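Local atomic coordinates of glycosyltransferase Gtf1 (Streptococcus pneumoniae, PDB entry 4PQG), a protein that belongs to the GT-B class of glycosyltransferases and carries an additional extended beta-sheet domain. Residues S23-Q29 / L226-T230; V248-Y254 / W266-Y270. One frame throughout, in Å; residues are numbered along the deposited sequence.

Interaction 1 (S23-Q29 / L226-T230). With UDP (uridine-5'-diphosphate), chain C; NAG (2-acetamido-2-deoxy-beta-D-glucopyranose), chain D.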
loop_
_atom_site.group_PDB
_atom_site.type_symbol
_atom_site.label_atom_id
_atom_site.label_comp_id
_atom_site.label_asym_id
_atom_site.label_seq_id
_atom_site.Cartn_x
_atom_site.Cartn_y
_atom_site.Cartn_z
ATOM N N SER A 23 -1.107 2.229 0.807
ATOM C CA SER A 23 -1.978 1.863 1.910
ATOM C C SER A 23 -1.304 0.860 2.845
ATOM O O SER A 23 -0.225 0.329 2.554
ATOM C CB SER A 23 -3.259 1.240 1.368
ATOM O OG SER A 23 -3.049 -0.133 1.034
ATOM N N GLY A 24 -1.956 0.601 3.973
ATOM C CA GLY A 24 -1.473 -0.412 4.898
ATOM C C GLY A 24 -1.373 -1.800 4.307
ATOM O O GLY A 24 -0.597 -2.596 4.799
ATOM N N VAL A 25 -2.152 -2.105 3.270
ATOM C CA VAL A 25 -2.020 -3.414 2.588
ATOM C C VAL A 25 -0.578 -3.610 2.095
ATOM O O VAL A 25 0.037 -4.663 2.333
ATOM C CB VAL A 25 -3.031 -3.596 1.425
ATOM C CG1 VAL A 25 -2.829 -4.949 0.728
ATOM C CG2 VAL A 25 -4.471 -3.475 1.928
ATOM N N GLU A 26 -0.040 -2.582 1.436
ATOM C CA GLU A 26 1.323 -2.611 0.930
ATOM C C GLU A 26 2.360 -2.579 2.053
ATOM O O GLU A 26 3.399 -3.263 1.978
ATOM C CB GLU A 26 1.566 -1.445 -0.046
ATOM C CG GLU A 26 0.865 -1.636 -1.399
ATOM C CD GLU A 26 -0.641 -1.492 -1.297
ATOM O OE1 GLU A 26 -1.366 -2.438 -1.694
ATOM O OE2 GLU A 26 -1.102 -0.445 -0.778
ATOM N N TYR A 27 2.091 -1.791 3.087
ATOM C CA TYR A 27 2.987 -1.771 4.252
ATOM C C TYR A 27 2.988 -3.117 4.997
ATOM O O TYR A 27 4.047 -3.575 5.459
ATOM C CB TYR A 27 2.685 -0.579 5.172
ATOM C CG TYR A 27 3.263 0.689 4.599
ATOM C CD1 TYR A 27 4.589 1.027 4.835
ATOM C CD2 TYR A 27 2.503 1.519 3.763
ATOM C CE1 TYR A 27 5.139 2.169 4.284
ATOM C CE2 TYR A 27 3.046 2.669 3.205
ATOM C CZ TYR A 27 4.367 2.975 3.467
ATOM O OH TYR A 27 4.932 4.091 2.941
ATOM N N ALA A 28 1.814 -3.739 5.112
ATOM C CA ALA A 28 1.710 -5.084 5.683
ATOM C C ALA A 28 2.585 -6.082 4.924
ATOM O O ALA A 28 3.209 -6.970 5.528
ATOM C CB ALA A 28 0.268 -5.569 5.684
ATOM N N GLN A 29 2.601 -5.962 3.601
ATOM C CA GLN A 29 3.451 -6.815 2.777
ATOM C C GLN A 29 4.919 -6.545 3.083
ATOM O O GLN A 29 5.731 -7.472 3.139
ATOM C CB GLN A 29 3.197 -6.577 1.291
ATOM C CG GLN A 29 1.910 -7.154 0.730
ATOM C CD GLN A 29 1.990 -7.307 -0.786
ATOM O OE1 GLN A 29 2.388 -6.378 -1.493
ATOM N NE2 GLN A 29 1.659 -8.495 -1.281
ATOM N N LEU A 226 -2.294 -14.526 -1.001
ATOM C CA LEU A 226 -3.031 -13.569 -1.796
ATOM C C LEU A 226 -3.513 -12.364 -0.976
ATOM O O LEU A 226 -4.405 -12.480 -0.127
ATOM C CB LEU A 226 -4.208 -14.283 -2.444
ATOM C CG LEU A 226 -5.041 -13.579 -3.510
ATOM C CD1 LEU A 226 -4.154 -13.073 -4.632
ATOM C CD2 LEU A 226 -6.067 -14.578 -4.036
ATOM N N ASP A 227 -2.937 -11.209 -1.261
ATOM C CA ASP A 227 -3.312 -9.976 -0.565
ATOM C C ASP A 227 -4.453 -9.201 -1.217
ATOM O O ASP A 227 -5.392 -8.748 -0.530
ATOM C CB ASP A 227 -2.072 -9.113 -0.363
ATOM C CG ASP A 227 -1.179 -9.684 0.710
ATOM O OD1 ASP A 227 -1.679 -9.751 1.866
ATOM O OD2 ASP A 227 -0.030 -10.098 0.403
ATOM N N ARG A 228 -4.367 -9.060 -2.533
ATOM C CA ARG A 228 -5.384 -8.397 -3.340
ATOM C C ARG A 228 -5.434 -9.086 -4.679
ATOM O O ARG A 228 -4.388 -9.493 -5.212
ATOM C CB ARG A 228 -4.982 -6.980 -3.620
ATOM C CG ARG A 228 -5.375 -5.958 -2.610
ATOM C CD ARG A 228 -5.283 -4.643 -3.357
ATOM N NE ARG A 228 -4.513 -3.619 -2.656
ATOM C CZ ARG A 228 -5.069 -2.690 -1.895
ATOM N NH1 ARG A 228 -6.390 -2.686 -1.728
ATOM N NH2 ARG A 228 -4.310 -1.772 -1.305
ATOM N N GLU A 229 -6.626 -9.146 -5.265
ATOM C CA GLU A 229 -6.901 -10.170 -6.283
ATOM C C GLU A 229 -7.954 -9.770 -7.315
ATOM O O GLU A 229 -8.369 -10.603 -8.144
ATOM C CB GLU A 229 -7.269 -11.478 -5.538
ATOM C CG GLU A 229 -8.408 -12.332 -6.069
ATOM C CD GLU A 229 -9.808 -11.878 -5.663
ATOM O OE1 GLU A 229 -9.993 -10.767 -5.109
ATOM O OE2 GLU A 229 -10.749 -12.654 -5.932
ATOM N N THR A 230 -8.395 -8.511 -7.273
ATOM C CA THR A 230 -9.398 -8.052 -8.246
ATOM C C THR A 230 -8.956 -8.350 -9.671
ATOM O O THR A 230 -7.883 -7.941 -10.068
ATOM C CB THR A 230 -9.694 -6.540 -8.113
ATOM O OG1 THR A 230 -10.356 -6.305 -6.866
ATOM C CG2 THR A 230 -10.599 -6.070 -9.253
HETATM N N1 UDP C . 2.257 5.602 6.399
HETATM C C2 UDP C . 3.507 6.183 6.095
HETATM N N3 UDP C . 3.608 7.503 6.036
HETATM C C4 UDP C . 2.565 8.319 6.246
HETATM C C5 UDP C . 1.307 7.784 6.542
HETATM C C6 UDP C . 1.184 6.392 6.619
HETATM O O2 UDP C . 4.524 5.473 5.894
HETATM O O4 UDP C . 2.747 9.555 6.173
HETATM C "C1'" UDP C . 2.186 4.136 6.499
HETATM C "C2'" UDP C . 2.083 3.752 7.973
HETATM O "O2'" UDP C . 3.356 3.645 8.639
HETATM C "C3'" UDP C . 1.342 2.425 7.969
HETATM C "C4'" UDP C . 0.541 2.457 6.670
HETATM O "O4'" UDP C . 0.997 3.596 5.921
HETATM O "O3'" UDP C . 2.265 1.330 7.926
HETATM C "C5'" UDP C . -0.960 2.619 6.905
HETATM O "O5'" UDP C . -1.465 1.403 7.430
HETATM P PA UDP C . -2.806 1.362 8.309
HETATM O O1A UDP C . -3.085 -0.067 8.692
HETATM O O2A UDP C . -2.635 2.384 9.406
HETATM O O3A UDP C . -3.973 2.044 7.427
HETATM P PB UDP C . -4.621 1.620 6.016
HETATM O O1B UDP C . -6.101 1.852 6.217
HETATM O O2B UDP C . -3.967 2.540 4.998
HETATM O O3B UDP C . -4.316 0.146 5.833
HETATM C C1 NAG D . -5.885 -2.079 5.824
HETATM C C2 NAG D . -6.897 -1.883 6.946
HETATM C C3 NAG D . -5.906 -1.704 8.104
HETATM C C4 NAG D . -4.858 -2.827 8.151
HETATM C C5 NAG D . -4.224 -3.057 6.752
HETATM C C6 NAG D . -3.113 -4.101 6.710
HETATM C C7 NAG D . -8.916 -0.542 7.191
HETATM C C8 NAG D . -9.522 0.812 6.954
HETATM N N2 NAG D . -7.660 -0.667 6.795
HETATM O O1 NAG D . -6.066 -1.499 4.565
HETATM O O3 NAG D . -6.562 -1.546 9.350
HETATM O O4 NAG D . -3.856 -2.454 9.067
HETATM O O5 NAG D . -5.310 -3.367 5.875
HETATM O O6 NAG D . -3.718 -5.349 6.960
HETATM O O7 NAG D . -9.579 -1.455 7.710
HETATM O O HOH W 1 -2.372 -2.356 -4.647
#
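The start of helix 24-38 is tied by charge and hydrogen bonds to the loop that leaves strand 223-226. Ionic contact comes first: Arg228 NH2 donates to Glu26 OE1 at 3.0 Å in a salt bridge, and a water bonded to Glu26 OE1 makes a weak bond with Arg228 NE. A hydrogen bond from a neutral donor, Gln29 NE2 to Asp227 OD2 at 2.9 Å, lies one turn further along the helix; Asp227 also pairs with Arg32 and, most strongly, with His250. Val25 packs on the guanidinium, its CB over one face and 3.5 Å from Arg228 NH2. At the helix start, Ser23, the N-cap residue, and Glu26 form a capping box, Ser23 N donating weakly to Glu26 OE2 at 3.1 Å; Ser23 OG also accepts weakly from Val25 N and donates to Glu26 OE2 at 2.7 Å. Gly24 N donates to UDP O2B at 3.0 Å. Glu26 thus serves the cap with OE2 and Arg228 with OE1, so the salt bridge joins the loop directly to the capped helix end that meets the diphosphate.

Interaction 2 (V248-Y254 / W266-Y270). With NAG (2-acetamido-2-deoxy-beta-D-glucopyranose), chain D.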
loop_
_atom_site.group_PDB
_atom_site.type_symbol
_atom_site.label_atom_id
_atom_site.label_comp_id
_atom_site.label_asym_id
_atom_site.label_seq_id
_atom_site.Cartn_x
_atom_site.Cartn_y
_atom_site.Cartn_z
ATOM N N VAL A 248 -5.115 -13.484 2.748
ATOM C CA VAL A 248 -5.051 -12.542 3.857
ATOM C C VAL A 248 -6.245 -11.600 3.788
ATOM O O VAL A 248 -6.517 -11.015 2.730
ATOM C CB VAL A 248 -3.744 -11.741 3.848
ATOM C CG1 VAL A 248 -3.667 -10.806 5.045
ATOM C CG2 VAL A 248 -2.560 -12.686 3.880
ATOM N N VAL A 249 -6.950 -11.496 4.913
ATOM C CA VAL A 249 -8.072 -10.579 5.077
ATOM C C VAL A 249 -7.519 -9.305 5.721
ATOM O O VAL A 249 -6.975 -9.346 6.822
ATOM C CB VAL A 249 -9.179 -11.198 5.964
ATOM C CG1 VAL A 249 -10.364 -10.247 6.111
ATOM C CG2 VAL A 249 -9.622 -12.546 5.401
ATOM N N HIS A 250 -7.612 -8.181 5.019
ATOM C CA HIS A 250 -6.970 -6.949 5.505
ATOM C C HIS A 250 -7.839 -5.967 6.255
ATOM O O HIS A 250 -7.447 -5.457 7.322
ATOM C CB HIS A 250 -6.255 -6.251 4.363
ATOM C CG HIS A 250 -5.014 -6.964 3.920
ATOM N ND1 HIS A 250 -3.858 -6.879 4.591
ATOM C CD2 HIS A 250 -4.783 -7.800 2.838
ATOM C CE1 HIS A 250 -2.926 -7.617 3.970
ATOM N NE2 HIS A 250 -3.492 -8.170 2.885
ATOM N N ALA A 251 -9.010 -5.678 5.710
ATOM C CA ALA A 251 -9.920 -4.715 6.327
ATOM C C ALA A 251 -11.121 -5.479 6.906
ATOM O O ALA A 251 -11.135 -6.724 6.895
ATOM C CB ALA A 251 -10.367 -3.707 5.275
ATOM N N GLU A 252 -12.117 -4.748 7.414
ATOM C CA GLU A 252 -13.419 -5.333 7.761
ATOM C C GLU A 252 -13.961 -6.068 6.529
ATOM O O GLU A 252 -13.804 -5.585 5.419
ATOM C CB GLU A 252 -14.376 -4.220 8.194
ATOM C CG GLU A 252 -15.746 -4.679 8.679
ATOM C CD GLU A 252 -15.657 -5.596 9.886
ATOM O OE1 GLU A 252 -15.881 -5.122 11.016
ATOM O OE2 GLU A 252 -15.342 -6.797 9.717
ATOM N N HIS A 253 -14.599 -7.225 6.708
ATOM C CA HIS A 253 -14.770 -8.161 5.586
ATOM C C HIS A 253 -16.200 -8.385 5.175
ATOM O O HIS A 253 -16.475 -9.227 4.308
ATOM C CB HIS A 253 -14.142 -9.497 5.969
ATOM C CG HIS A 253 -14.795 -10.097 7.175
ATOM N ND1 HIS A 253 -14.368 -9.831 8.432
ATOM C CD2 HIS A 253 -15.941 -10.867 7.295
ATOM C CE1 HIS A 253 -15.190 -10.431 9.313
ATOM N NE2 HIS A 253 -16.156 -11.066 8.614
ATOM N N TYR A 254 -17.125 -7.649 5.781
ATOM C CA TYR A 254 -18.542 -7.742 5.447
ATOM C C TYR A 254 -19.207 -6.402 5.787
ATOM O O TYR A 254 -18.629 -5.586 6.505
ATOM C CB TYR A 254 -19.193 -8.891 6.227
ATOM C CG TYR A 254 -19.539 -8.524 7.654
ATOM C CD1 TYR A 254 -20.877 -8.334 8.038
ATOM C CD2 TYR A 254 -18.538 -8.319 8.610
ATOM C CE1 TYR A 254 -21.201 -7.974 9.336
ATOM C CE2 TYR A 254 -18.860 -7.942 9.911
ATOM C CZ TYR A 254 -20.189 -7.778 10.260
ATOM O OH TYR A 254 -20.527 -7.422 11.541
ATOM N N TRP A 266 -20.577 -9.658 1.853
ATOM C CA TRP A 266 -19.132 -9.579 2.042
ATOM C C TRP A 266 -18.606 -8.275 1.500
ATOM O O TRP A 266 -19.243 -7.676 0.640
ATOM C CB TRP A 266 -18.450 -10.710 1.271
ATOM C CG TRP A 266 -18.860 -12.119 1.662
ATOM C CD1 TRP A 266 -19.378 -13.114 0.833
ATOM C CD2 TRP A 266 -18.782 -12.740 2.999
ATOM N NE1 TRP A 266 -19.626 -14.262 1.544
ATOM C CE2 TRP A 266 -19.282 -14.108 2.845
ATOM C CE3 TRP A 266 -18.369 -12.309 4.262
ATOM C CZ2 TRP A 266 -19.355 -14.990 3.915
ATOM C CZ3 TRP A 266 -18.430 -13.224 5.334
ATOM C CH2 TRP A 266 -18.917 -14.524 5.160
ATOM N N ASN A 267 -17.448 -7.834 1.999
ATOM C CA ASN A 267 -16.613 -6.812 1.355
ATOM C C ASN A 267 -16.292 -7.307 -0.061
ATOM O O ASN A 267 -15.916 -8.487 -0.237
ATOM C CB ASN A 267 -15.320 -6.664 2.171
ATOM C CG ASN A 267 -14.369 -5.575 1.658
ATOM O OD1 ASN A 267 -14.191 -5.370 0.462
ATOM N ND2 ASN A 267 -13.692 -4.915 2.598
ATOM N N ASN A 268 -16.428 -6.428 -1.063
ATOM C CA ASN A 268 -16.159 -6.827 -2.454
ATOM C C ASN A 268 -14.778 -7.467 -2.658
ATOM O O ASN A 268 -14.632 -8.353 -3.476
ATOM C CB ASN A 268 -16.306 -5.645 -3.432
ATOM C CG ASN A 268 -17.720 -5.090 -3.501
ATOM O OD1 ASN A 268 -18.696 -5.719 -3.082
ATOM N ND2 ASN A 268 -17.832 -3.899 -4.057
ATOM N N TYR A 269 -13.767 -7.007 -1.929
ATOM C CA TYR A 269 -12.423 -7.572 -2.079
ATOM C C TYR A 269 -12.285 -9.005 -1.552
ATOM O O TYR A 269 -11.209 -9.584 -1.661
ATOM C CB TYR A 269 -11.361 -6.697 -1.414
ATOM C CG TYR A 269 -11.282 -5.277 -1.939
ATOM C CD1 TYR A 269 -11.400 -5.000 -3.305
ATOM C CD2 TYR A 269 -11.064 -4.217 -1.067
ATOM C CE1 TYR A 269 -11.323 -3.694 -3.777
ATOM C CE2 TYR A 269 -10.976 -2.913 -1.524
ATOM C CZ TYR A 269 -11.106 -2.657 -2.875
ATOM O OH TYR A 269 -11.029 -1.357 -3.313
ATOM N N TYR A 270 -13.348 -9.557 -0.961
ATOM C CA TYR A 270 -13.277 -10.918 -0.393
ATOM C C TYR A 270 -14.386 -11.853 -0.851
ATOM O O TYR A 270 -14.340 -13.069 -0.583
ATOM C CB TYR A 270 -13.162 -10.868 1.148
ATOM C CG TYR A 270 -11.819 -10.293 1.517
ATOM C CD1 TYR A 270 -10.665 -11.016 1.250
ATOM C CD2 TYR A 270 -11.691 -9.012 2.041
ATOM C CE1 TYR A 270 -9.414 -10.495 1.519
ATOM C CE2 TYR A 270 -10.433 -8.479 2.319
ATOM C CZ TYR A 270 -9.307 -9.229 2.039
ATOM O OH TYR A 270 -8.032 -8.761 2.273
HETATM C C1 NAG D . -5.885 -2.079 5.824
HETATM C C2 NAG D . -6.897 -1.883 6.946
HETATM C C3 NAG D . -5.906 -1.704 8.104
HETATM C C4 NAG D . -4.858 -2.827 8.151
HETATM C C5 NAG D . -4.224 -3.057 6.752
HETATM C C6 NAG D . -3.113 -4.101 6.710
HETATM C C7 NAG D . -8.916 -0.542 7.191
HETATM C C8 NAG D . -9.522 0.812 6.954
HETATM N N2 NAG D . -7.660 -0.667 6.795
HETATM O O1 NAG D . -6.066 -1.499 4.565
HETATM O O3 NAG D . -6.562 -1.546 9.350
HETATM O O4 NAG D . -3.856 -2.454 9.067
HETATM O O5 NAG D . -5.310 -3.367 5.875
HETATM O O6 NAG D . -3.718 -5.349 6.960
HETATM O O7 NAG D . -9.579 -1.455 7.710
#
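Both segments belong to the long loop that follows strand 244-248 of the N-terminal parallel sheet, a Rossmann-like sheet as in other GT-B proteins, and they close that loop on itself just before helix 271-275. Trp266 opens 266-270 in a single beta bridge with Tyr254, their CA atoms 3.9 Å apart. Its indole touches Tyr254 CB through CE3 at 4.0 Å, and Phe274 of helix 271-275 stacks edge-to-face with it. Asn267 follows with two bonds to successive carbonyls: its backbone N donates to His253 O and its ND2 to Glu252 O, both at 2.9 Å. The same side chain makes an Asx turn, OD1 accepting from Tyr269 N at 2.9 Å, and Tyr270 N donates to Asn267 O at 2.9 Å, so the chain turns through Asn268 and Tyr269. Tyr270, the N-cap residue of helix 271-275, then points its ring toward 248-254, where Val249 CG1 lies over one face, 4.2 Å from Tyr270 CE2. His250, held by Asp227 through NE2, shares a 2.8 Å hydrogen bond between ND1 and NAG O6. Beside it the phenol bridges the backbone where the strand ends: Tyr270 OH donates to Val248 O at 2.8 Å and accepts from His250 N at 2.8 Å.

In the fold
Interactions 1 and 2 follow one another along the chain, their centres about 12 Å apart, and share the parallel sheet of the N-terminal domain. Strands 223-226 and 244-248 are neighbours there, and the loops that leave them in the same direction carry 226-230 and the segments of interaction 2. The two contacts touch directly: Leu226 O and Val248 N probably hydrogen-bond across the strands at 3.1 Å, and Asp227 OD1 probably does so with His250 NE2 at 2.6 Å. Both border the NAG, while helix 24-38 in interaction 1 also supplies UDP contacts. Glu412 and Glu420, from the C-terminal domain, hydrogen-bond to the NAG and the UDP respectively, consistent with ligands lying in the GT-B interdomain cleft.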